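Local coordinates for protein phenol hydroxylase component phN (Pseudomonas stutzeri, PDB 3U52) that probably hydroxylates phenol and related aromatic compounds, as the diiron-bearing subunit of the hydroxylase component of a bacterial multicomponent monooxygenase, at residues 63-68 with 230-235; 109-114 with 136-141; 332-337 with 371-376. All coordinates share one frame; numbering follows the deposited sequence.

Contact 1: residues 63-68 with 230-235; sequences KYQAEK and QSDEAR. With FE (Fe (III) ion), chain H.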
loop_
_atom_site.group_PDB
_atom_site.type_symbol
_atom_site.label_atom_id
_atom_site.label_comp_id
_atom_site.label_asym_id
_atom_site.label_seq_id
_atom_site.Cartn_x
_atom_site.Cartn_y
_atom_site.Cartn_z
ATOM N N LYS A 63 -6.384 -8.557 -13.201
ATOM C CA LYS A 63 -6.721 -7.209 -12.782
ATOM C C LYS A 63 -6.955 -7.152 -11.273
ATOM O O LYS A 63 -6.466 -6.240 -10.587
ATOM C CB LYS A 63 -7.984 -6.743 -13.497
ATOM C CG LYS A 63 -8.378 -5.291 -13.211
ATOM C CD LYS A 63 -9.737 -5.007 -13.790
ATOM C CE LYS A 63 -10.206 -3.569 -13.448
ATOM N NZ LYS A 63 -11.596 -3.363 -13.934
ATOM N N TYR A 64 -7.751 -8.075 -10.769
ATOM C CA TYR A 64 -8.094 -8.013 -9.359
ATOM C C TYR A 64 -6.950 -8.426 -8.432
ATOM O O TYR A 64 -6.754 -7.838 -7.355
ATOM C CB TYR A 64 -9.458 -8.703 -9.110
ATOM C CG TYR A 64 -10.520 -7.872 -9.887
ATOM C CD1 TYR A 64 -10.722 -6.509 -9.580
ATOM C CD2 TYR A 64 -11.243 -8.411 -10.977
ATOM C CE1 TYR A 64 -11.654 -5.721 -10.294
ATOM C CE2 TYR A 64 -12.153 -7.638 -11.695
ATOM C CZ TYR A 64 -12.360 -6.291 -11.353
ATOM O OH TYR A 64 -13.281 -5.507 -12.067
ATOM N N GLN A 65 -6.189 -9.421 -8.845
ATOM C CA GLN A 65 -5.081 -9.869 -8.009
ATOM C C GLN A 65 -3.964 -8.830 -8.007
ATOM O O GLN A 65 -3.314 -8.666 -6.989
ATOM C CB GLN A 65 -4.539 -11.225 -8.495
ATOM C CG GLN A 65 -5.544 -12.356 -8.331
ATOM C CD GLN A 65 -6.011 -12.555 -6.872
ATOM O OE1 GLN A 65 -5.377 -13.199 -6.089
ATOM N NE2 GLN A 65 -7.136 -12.028 -6.549
ATOM N N ALA A 66 -3.734 -8.134 -9.130
ATOM C CA ALA A 66 -2.699 -7.098 -9.173
ATOM C C ALA A 66 -3.026 -5.953 -8.196
ATOM O O ALA A 66 -2.130 -5.429 -7.523
ATOM C CB ALA A 66 -2.485 -6.568 -10.574
ATOM N N GLU A 67 -4.308 -5.635 -8.073
ATOM C CA GLU A 67 -4.788 -4.589 -7.141
ATOM C C GLU A 67 -4.531 -4.948 -5.666
ATOM O O GLU A 67 -3.986 -4.105 -4.915
ATOM C CB GLU A 67 -6.258 -4.223 -7.398
ATOM C CG GLU A 67 -6.833 -3.139 -6.453
ATOM C CD GLU A 67 -6.271 -1.696 -6.702
ATOM O OE1 GLU A 67 -5.601 -1.460 -7.754
ATOM O OE2 GLU A 67 -6.515 -0.789 -5.843
ATOM N N LYS A 68 -4.860 -6.188 -5.282
ATOM C CA LYS A 68 -4.597 -6.700 -3.944
ATOM C C LYS A 68 -3.094 -6.731 -3.650
ATOM O O LYS A 68 -2.662 -6.310 -2.558
ATOM C CB LYS A 68 -5.162 -8.118 -3.792
ATOM C CG LYS A 68 -6.699 -8.180 -4.079
ATOM C CD LYS A 68 -7.191 -9.646 -4.438
ATOM C CE LYS A 68 -6.805 -10.666 -3.388
ATOM N NZ LYS A 68 -7.553 -10.256 -2.183
ATOM N N GLN A 230 -8.398 -13.698 2.002
ATOM C CA GLN A 230 -9.847 -13.992 2.140
ATOM C C GLN A 230 -10.611 -14.259 0.845
ATOM O O GLN A 230 -11.285 -15.288 0.742
ATOM C CB GLN A 230 -10.578 -12.922 2.938
ATOM C CG GLN A 230 -10.284 -13.061 4.420
ATOM C CD GLN A 230 -10.996 -12.000 5.236
ATOM O OE1 GLN A 230 -11.086 -10.852 4.811
ATOM N NE2 GLN A 230 -11.517 -12.384 6.407
ATOM N N SER A 231 -10.503 -13.363 -0.129
ATOM C CA SER A 231 -11.173 -13.582 -1.407
ATOM C C SER A 231 -10.674 -14.851 -2.111
ATOM O O SER A 231 -11.430 -15.512 -2.796
ATOM C CB SER A 231 -11.082 -12.356 -2.325
ATOM O OG SER A 231 -9.736 -12.034 -2.615
ATOM N N ASP A 232 -9.400 -15.196 -1.930
ATOM C CA ASP A 232 -8.856 -16.405 -2.515
ATOM C C ASP A 232 -9.564 -17.591 -1.869
ATOM O O ASP A 232 -10.048 -18.456 -2.570
ATOM C CB ASP A 232 -7.343 -16.558 -2.252
ATOM C CG ASP A 232 -6.477 -15.510 -2.955
ATOM O OD1 ASP A 232 -6.906 -14.842 -3.908
ATOM O OD2 ASP A 232 -5.304 -15.386 -2.546
ATOM N N GLU A 233 -9.634 -17.615 -0.538
ATOM C CA GLU A 233 -10.182 -18.776 0.189
ATOM C C GLU A 233 -11.640 -18.972 -0.031
ATOM O O GLU A 233 -12.092 -20.105 0.048
ATOM C CB GLU A 233 -9.917 -18.733 1.711
ATOM C CG GLU A 233 -8.432 -18.794 2.068
ATOM C CD GLU A 233 -7.644 -19.886 1.320
ATOM O OE1 GLU A 233 -6.583 -19.552 0.784
ATOM O OE2 GLU A 233 -8.036 -21.070 1.243
ATOM N N ALA A 234 -12.375 -17.892 -0.293
ATOM C CA ALA A 234 -13.755 -18.005 -0.736
ATOM C C ALA A 234 -13.883 -18.869 -1.998
ATOM O O ALA A 234 -14.808 -19.674 -2.099
ATOM C CB ALA A 234 -14.373 -16.625 -0.977
ATOM N N ARG A 235 -12.997 -18.696 -2.975
ATOM C CA ARG A 235 -13.032 -19.556 -4.147
ATOM C C ARG A 235 -12.639 -21.005 -3.763
ATOM O O ARG A 235 -13.157 -21.984 -4.316
ATOM C CB ARG A 235 -12.055 -19.038 -5.203
ATOM C CG ARG A 235 -12.435 -17.696 -5.813
ATOM C CD ARG A 235 -11.639 -17.489 -7.093
ATOM N NE ARG A 235 -10.185 -17.413 -6.857
ATOM C CZ ARG A 235 -9.563 -16.295 -6.478
ATOM N NH1 ARG A 235 -10.247 -15.167 -6.312
ATOM N NH2 ARG A 235 -8.260 -16.274 -6.285
HETATM FE FE FE H . -6.645 -21.989 0.078
#
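Lys68 NZ is gripped by two oxygens of the helix it faces: it donates a hydrogen bond to Ser231 OG at 2.8 Å and another to the backbone O of Ser228, one turn earlier. The lysine reaches them by folding at its far end (chi3 54°, chi4 65°), which also lays CE 3.3 Å from Ser231 OG. With the segment axes 12.3 Å apart, the meeting is made by side-chain ends, the long ones coming from 63-68. Gln65 sets its amide end against the Asp232 carboxylate, the two planes turned 52° apart. Asp232 OD1 forms a salt bridge with Arg235 NH2 (3.1 Å) whose hydrogen bond is weak, the N-H being poorly directed, while OD2 is hydrogen-bonded to His141 and forms a salt bridge with Arg140. Through His141, a ligand of one iron, Asp232 is a second-shell residue that probably fixes the orientation of that imidazole.

Segment 230-235 belongs to the four-helix bundle of the carboxylate-bound diiron hydroxylases. Glu233 chelates the other iron, through OE2 at 2.0 Å and OE1 at 2.5 Å, and His236 and Glu199 bind the same ion. Arg235 NH2 has a further salt bridge to Asp137, and Arg140 packs against both Gln65 and Lys68.

Contact 2: residues 109-114 with 136-141; sequences HAAFQG and IDELRH. With FE (Fe (III) ion), chain G.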
loop_
_atom_site.group_PDB
_atom_site.type_symbol
_atom_site.label_atom_id
_atom_site.label_comp_id
_atom_site.label_asym_id
_atom_site.label_seq_id
_atom_site.Cartn_x
_atom_site.Cartn_y
_atom_site.Cartn_z
ATOM N N HIS A 109 3.267 -24.362 -0.705
ATOM C CA HIS A 109 4.080 -24.653 -1.884
ATOM C C HIS A 109 3.833 -26.074 -2.427
ATOM O O HIS A 109 3.683 -26.250 -3.634
ATOM C CB HIS A 109 5.547 -24.479 -1.596
ATOM C CG HIS A 109 6.344 -24.236 -2.828
ATOM N ND1 HIS A 109 6.518 -22.976 -3.353
ATOM C CD2 HIS A 109 6.934 -25.085 -3.689
ATOM C CE1 HIS A 109 7.227 -23.054 -4.462
ATOM N NE2 HIS A 109 7.482 -24.326 -4.695
ATOM N N ALA A 110 3.804 -27.076 -1.542
ATOM C CA ALA A 110 3.285 -28.408 -1.896
ATOM C C ALA A 110 1.900 -28.377 -2.563
ATOM O O ALA A 110 1.657 -29.134 -3.503
ATOM C CB ALA A 110 3.232 -29.275 -0.687
ATOM N N ALA A 111 1.007 -27.481 -2.135
ATOM C CA ALA A 111 -0.338 -27.459 -2.699
ATOM C C ALA A 111 -0.255 -26.884 -4.127
ATOM O O ALA A 111 -0.968 -27.331 -5.055
ATOM C CB ALA A 111 -1.260 -26.683 -1.843
ATOM N N PHE A 112 0.646 -25.924 -4.308
ATOM C CA PHE A 112 0.892 -25.378 -5.654
ATOM C C PHE A 112 1.264 -26.486 -6.673
ATOM O O PHE A 112 0.669 -26.570 -7.735
ATOM C CB PHE A 112 1.939 -24.257 -5.613
ATOM C CG PHE A 112 2.751 -24.142 -6.877
ATOM C CD1 PHE A 112 2.126 -23.847 -8.124
ATOM C CD2 PHE A 112 4.120 -24.287 -6.827
ATOM C CE1 PHE A 112 2.850 -23.730 -9.267
ATOM C CE2 PHE A 112 4.906 -24.190 -8.021
ATOM C CZ PHE A 112 4.263 -23.907 -9.227
ATOM N N GLN A 113 2.252 -27.322 -6.334
ATOM C CA GLN A 113 2.630 -28.452 -7.198
ATOM C C GLN A 113 1.534 -29.517 -7.356
ATOM O O GLN A 113 1.357 -30.025 -8.438
ATOM C CB GLN A 113 3.891 -29.142 -6.670
ATOM C CG GLN A 113 4.886 -28.251 -6.020
ATOM C CD GLN A 113 6.096 -28.977 -5.573
ATOM O OE1 GLN A 113 6.231 -29.341 -4.382
ATOM N NE2 GLN A 113 6.991 -29.237 -6.517
ATOM N N GLY A 114 0.861 -29.877 -6.260
ATOM C CA GLY A 114 -0.205 -30.890 -6.267
ATOM C C GLY A 114 -1.397 -30.442 -7.095
ATOM O O GLY A 114 -1.927 -31.218 -7.904
ATOM N N ILE A 136 -2.221 -21.585 -8.850
ATOM C CA ILE A 136 -1.457 -20.328 -8.896
ATOM C C ILE A 136 -1.781 -19.450 -7.641
ATOM O O ILE A 136 -0.931 -18.697 -7.180
ATOM C CB ILE A 136 -1.619 -19.600 -10.249
ATOM C CG1 ILE A 136 -0.563 -18.502 -10.401
ATOM C CG2 ILE A 136 -3.023 -19.046 -10.322
ATOM C CD1 ILE A 136 -0.577 -17.791 -11.796
ATOM N N ASP A 137 -2.981 -19.557 -7.062
ATOM C CA ASP A 137 -3.216 -18.930 -5.737
ATOM C C ASP A 137 -2.317 -19.485 -4.636
ATOM O O ASP A 137 -1.874 -18.742 -3.744
ATOM C CB ASP A 137 -4.679 -19.099 -5.267
ATOM C CG ASP A 137 -5.704 -18.432 -6.156
ATOM O OD1 ASP A 137 -5.438 -17.507 -6.976
ATOM O OD2 ASP A 137 -6.868 -18.887 -6.041
ATOM N N GLU A 138 -2.087 -20.802 -4.612
ATOM C CA GLU A 138 -1.199 -21.391 -3.585
ATOM C C GLU A 138 0.250 -20.950 -3.789
ATOM O O GLU A 138 0.972 -20.748 -2.812
ATOM C CB GLU A 138 -1.261 -22.913 -3.589
ATOM C CG GLU A 138 -2.697 -23.407 -3.502
ATOM C CD GLU A 138 -3.314 -23.143 -2.117
ATOM O OE1 GLU A 138 -4.469 -23.517 -1.911
ATOM O OE2 GLU A 138 -2.640 -22.554 -1.232
ATOM N N LEU A 139 0.679 -20.829 -5.041
ATOM C CA LEU A 139 1.961 -20.230 -5.318
ATOM C C LEU A 139 2.014 -18.819 -4.710
ATOM O O LEU A 139 2.994 -18.398 -4.104
ATOM C CB LEU A 139 2.155 -20.105 -6.835
ATOM C CG LEU A 139 3.566 -19.580 -7.196
ATOM C CD1 LEU A 139 4.746 -20.408 -6.528
ATOM C CD2 LEU A 139 3.740 -19.475 -8.757
ATOM N N ARG A 140 0.969 -18.058 -4.928
ATOM C CA ARG A 140 0.933 -16.724 -4.354
ATOM C C ARG A 140 1.081 -16.789 -2.852
ATOM O O ARG A 140 1.822 -16.015 -2.271
ATOM C CB ARG A 140 -0.387 -16.052 -4.678
ATOM C CG ARG A 140 -0.466 -14.667 -4.003
ATOM C CD ARG A 140 -1.646 -13.923 -4.422
ATOM N NE ARG A 140 -2.581 -13.922 -3.367
ATOM C CZ ARG A 140 -2.920 -12.845 -2.688
ATOM N NH1 ARG A 140 -2.396 -11.657 -2.980
ATOM N NH2 ARG A 140 -3.793 -12.967 -1.712
ATOM N N HIS A 141 0.368 -17.717 -2.219
ATOM C CA HIS A 141 0.323 -17.811 -0.756
ATOM C C HIS A 141 1.687 -18.156 -0.225
ATOM O O HIS A 141 2.166 -17.559 0.732
ATOM C CB HIS A 141 -0.740 -18.846 -0.309
ATOM C CG HIS A 141 -2.145 -18.378 -0.538
ATOM N ND1 HIS A 141 -3.241 -19.184 -0.334
ATOM C CD2 HIS A 141 -2.635 -17.183 -0.964
ATOM C CE1 HIS A 141 -4.342 -18.512 -0.620
ATOM N NE2 HIS A 141 -4.004 -17.292 -0.983
HETATM FE FE FE G . -3.269 -21.413 0.499
#
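Phe112 and Leu139 both carry CG on the far side from the backbone N (chi1 150° and -175°), and their side chains consequently run alongside each other in the same direction. Leu139 CD1 lies over one face of the phenylalanine ring, 4.1 Å from its centroid, in a CH-pi contact only 17° off the ring normal. Leu139 CB approaches Phe112 CD1 at 4.0 Å, and the imidazole of His109 adds CE1 at 4.2 Å from Leu139 CD1. The ring of His109 has Phe112 CD2 over a face, and its ND1 is hydrogen-bonded to Ser142.

Glu138 works differently. Its aliphatic part fills the interface, CB lying 3.6 Å from Phe112 N and CG 3.9 Å from Ala111 CB, before a bend at chi2 turns the carboxylate away to the metal. OE2 binds iron at 2.2 Å, and OE1 is hydrogen-bonded to Gln134. One turn later His141 ND1 binds the same ion at 2.4 Å, giving the Glu-x-x-His pattern of diiron hydroxylases; Glu108 is the third protein ligand.

The two helices run antiparallel as a hairpin, the axes of these segments 7.6 Å apart. Phe179 of helix 173-184 packs on Ala110 and Ala111, helix 220-250 touches Glu138 and His141, and helix 58-81 meets Ile136 and Arg140.

Contact 3: residues 332-337 with 371-376; sequences SHQLWT and KYYRPR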
loop_
_atom_site.group_PDB
_atom_site.type_symbol
_atom_site.label_atom_id
_atom_site.label_comp_id
_atom_site.label_asym_id
_atom_site.label_seq_id
_atom_site.Cartn_x
_atom_site.Cartn_y
_atom_site.Cartn_z
ATOM N N SER A 332 -4.329 -29.183 23.459
ATOM C CA SER A 332 -3.306 -28.125 23.505
ATOM C C SER A 332 -2.344 -28.293 24.675
ATOM O O SER A 332 -1.147 -28.042 24.554
ATOM C CB SER A 332 -3.973 -26.750 23.507
ATOM O OG SER A 332 -4.577 -26.479 24.756
ATOM N N HIS A 333 -2.863 -28.769 25.801
ATOM C CA HIS A 333 -2.062 -28.972 27.013
ATOM C C HIS A 333 -1.088 -30.182 26.876
ATOM O O HIS A 333 0.079 -30.092 27.259
ATOM C CB HIS A 333 -3.015 -29.169 28.205
ATOM C CG HIS A 333 -4.168 -28.190 28.225
ATOM N ND1 HIS A 333 -3.978 -26.824 28.340
ATOM C CD2 HIS A 333 -5.503 -28.383 28.082
ATOM C CE1 HIS A 333 -5.153 -26.215 28.294
ATOM N NE2 HIS A 333 -6.094 -27.135 28.148
ATOM N N GLN A 334 -1.573 -31.301 26.328
ATOM C CA GLN A 334 -0.709 -32.456 26.009
ATOM C C GLN A 334 0.437 -32.076 25.052
ATOM O O GLN A 334 1.617 -32.435 25.263
ATOM C CB GLN A 334 -1.556 -33.595 25.405
ATOM C CG GLN A 334 -2.547 -34.200 26.394
ATOM C CD GLN A 334 -3.572 -35.137 25.743
ATOM O OE1 GLN A 334 -3.982 -34.957 24.593
ATOM N NE2 GLN A 334 -4.005 -36.145 26.515
ATOM N N LEU A 335 0.131 -31.312 24.020
ATOM C CA LEU A 335 1.145 -30.944 23.062
ATOM C C LEU A 335 2.143 -29.923 23.630
ATOM O O LEU A 335 3.336 -30.013 23.356
ATOM C CB LEU A 335 0.482 -30.404 21.787
ATOM C CG LEU A 335 0.098 -31.566 20.884
ATOM C CD1 LEU A 335 -1.132 -31.136 20.188
ATOM C CD2 LEU A 335 1.258 -31.721 19.915
ATOM N N TRP A 336 1.671 -28.966 24.448
ATOM C CA TRP A 336 2.598 -27.908 24.879
ATOM C C TRP A 336 3.625 -28.537 25.773
ATOM O O TRP A 336 4.834 -28.293 25.696
ATOM C CB TRP A 336 1.877 -26.789 25.619
ATOM C CG TRP A 336 2.781 -25.654 26.086
ATOM C CD1 TRP A 336 3.107 -25.329 27.397
ATOM C CD2 TRP A 336 3.488 -24.724 25.263
ATOM N NE1 TRP A 336 3.927 -24.218 27.415
ATOM C CE2 TRP A 336 4.150 -23.812 26.126
ATOM C CE3 TRP A 336 3.577 -24.530 23.868
ATOM C CZ2 TRP A 336 4.906 -22.751 25.645
ATOM C CZ3 TRP A 336 4.335 -23.476 23.400
ATOM C CH2 TRP A 336 4.987 -22.602 24.287
ATOM N N THR A 337 3.126 -29.359 26.669
ATOM C CA THR A 337 3.993 -30.170 27.559
ATOM C C THR A 337 5.030 -31.128 26.811
ATOM O O THR A 337 6.224 -31.245 27.211
ATOM C CB THR A 337 2.995 -30.702 28.656
ATOM O OG1 THR A 337 3.164 -30.046 29.920
ATOM C CG2 THR A 337 2.725 -32.073 28.681
ATOM N N LYS A 371 -7.186 -30.061 37.171
ATOM C CA LYS A 371 -6.995 -31.458 37.551
ATOM C C LYS A 371 -5.721 -32.068 36.956
ATOM O O LYS A 371 -4.923 -32.715 37.660
ATOM C CB LYS A 371 -8.193 -32.293 37.098
ATOM C CG LYS A 371 -8.232 -33.692 37.735
ATOM C CD LYS A 371 -9.607 -34.346 37.588
ATOM C CE LYS A 371 -10.769 -33.426 38.072
ATOM N NZ LYS A 371 -12.123 -34.093 37.971
ATOM N N TYR A 372 -5.531 -31.891 35.647
ATOM C CA TYR A 372 -4.481 -32.623 34.919
ATOM C C TYR A 372 -3.304 -31.780 34.518
ATOM O O TYR A 372 -2.217 -32.325 34.381
ATOM C CB TYR A 372 -5.031 -33.329 33.661
ATOM C CG TYR A 372 -6.146 -34.298 33.928
ATOM C CD1 TYR A 372 -7.457 -34.007 33.548
ATOM C CD2 TYR A 372 -5.901 -35.480 34.581
ATOM C CE1 TYR A 372 -8.502 -34.907 33.792
ATOM C CE2 TYR A 372 -6.917 -36.383 34.852
ATOM C CZ TYR A 372 -8.221 -36.087 34.463
ATOM O OH TYR A 372 -9.197 -37.025 34.755
ATOM N N TYR A 373 -3.482 -30.472 34.305
ATOM C CA TYR A 373 -2.409 -29.691 33.680
ATOM C C TYR A 373 -1.706 -28.659 34.543
ATOM O O TYR A 373 -0.475 -28.579 34.525
ATOM C CB TYR A 373 -2.830 -29.189 32.262
ATOM C CG TYR A 373 -3.331 -30.352 31.408
ATOM C CD1 TYR A 373 -4.667 -30.484 31.062
ATOM C CD2 TYR A 373 -2.443 -31.361 30.987
ATOM C CE1 TYR A 373 -5.133 -31.589 30.340
ATOM C CE2 TYR A 373 -2.896 -32.454 30.242
ATOM C CZ TYR A 373 -4.226 -32.570 29.924
ATOM O OH TYR A 373 -4.605 -33.685 29.192
ATOM N N ARG A 374 -2.461 -27.895 35.324
ATOM C CA ARG A 374 -1.896 -26.930 36.272
ATOM C C ARG A 374 -0.772 -27.541 37.160
ATOM O O ARG A 374 0.272 -26.935 37.291
ATOM C CB ARG A 374 -3.019 -26.289 37.113
ATOM C CG ARG A 374 -2.559 -25.152 38.064
ATOM C CD ARG A 374 -3.763 -24.590 38.807
ATOM N NE ARG A 374 -4.504 -23.623 38.008
ATOM C CZ ARG A 374 -4.129 -22.348 37.853
ATOM N NH1 ARG A 374 -3.014 -21.916 38.421
ATOM N NH2 ARG A 374 -4.866 -21.499 37.121
ATOM N N PRO A 375 -0.981 -28.748 37.740
ATOM C CA PRO A 375 0.078 -29.347 38.568
ATOM C C PRO A 375 1.398 -29.606 37.803
ATOM O O PRO A 375 2.454 -29.556 38.390
ATOM C CB PRO A 375 -0.509 -30.679 39.025
ATOM C CG PRO A 375 -1.927 -30.728 38.545
ATOM C CD PRO A 375 -2.224 -29.553 37.714
ATOM N N ARG A 376 1.317 -29.843 36.487
ATOM C CA ARG A 376 2.513 -30.017 35.673
ATOM C C ARG A 376 3.322 -28.749 35.700
ATOM O O ARG A 376 4.534 -28.818 35.889
ATOM C CB ARG A 376 2.169 -30.301 34.221
ATOM C CG ARG A 376 1.309 -31.514 34.031
ATOM C CD ARG A 376 1.104 -31.795 32.495
ATOM N NE ARG A 376 0.390 -33.073 32.401
ATOM C CZ ARG A 376 0.318 -33.823 31.314
ATOM N NH1 ARG A 376 0.909 -33.419 30.167
ATOM N NH2 ARG A 376 -0.362 -34.967 31.380
HETATM O O HOH W 1 -3.108 -36.168 29.400
#
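His333 and Tyr373 form the centre of a nearly parallel helix pair, the two segments running 27° apart, in which helix 331-342 packs on helix 369-385 within this largely helical protein. A wider pi-type turn at 371-373 interrupts the regular winding of the second helix.

Aromatic and apolar contacts dominate. His333 CB sits over the middle of the Tyr373 ring, 3.5 Å from the centroid and nearly on the normal, as a CH-pi contact. The imidazole continues past the ring: the planes are 26° apart, but the centroids are 4.9 Å apart and the rings are slid past each other, with little overlap. Tyr372 CB covers the opposite face, clamping the phenol between two methylenes. With CG beside its backbone N (chi1 -52°), Tyr373 directs this ring at His333. A leucine in place of Tyr373 would probably leave His333 CB without its aromatic face and His330 without its hydroxyl partner.

Polar links lie at the ends of the side chains. Tyr373 OH is hydrogen-bonded to His330 ND1 and, at 2.9 Å, to a water that accepts a bond from Gln334 NE2 at 3.0 Å. His333 ND1 is hydrogen-bonded to Tyr282 OH of helix 254-283. On Arg376, NE makes a weak hydrogen bond to Tyr372 O at 3.4 Å.

The guanidinium of Arg376 also packs against the tyrosine: Tyr373 CE2 lies over its centre, 3.6 Å above its plane.

In the fold
Contact 2 and the 230-235 side of contact 1 lie on iron-binding helices; helix 58-81 packs against them. The centres of the two contacts are 14 Å apart. In sequence, the hairpin of helices 105-121 and 125-155 comes between the two halves of contact 1. They touch through the polar pairs between segments 230-235 and 136-141, which probably link the second shells of the two irons. Contact 3 follows later in sequence, on helices 331-342 and 369-385. Its centre is 40 Å from that of contact 1 and 36 Å from that of contact 2, across the centre of the chain; it joins two helices far from the diiron centre.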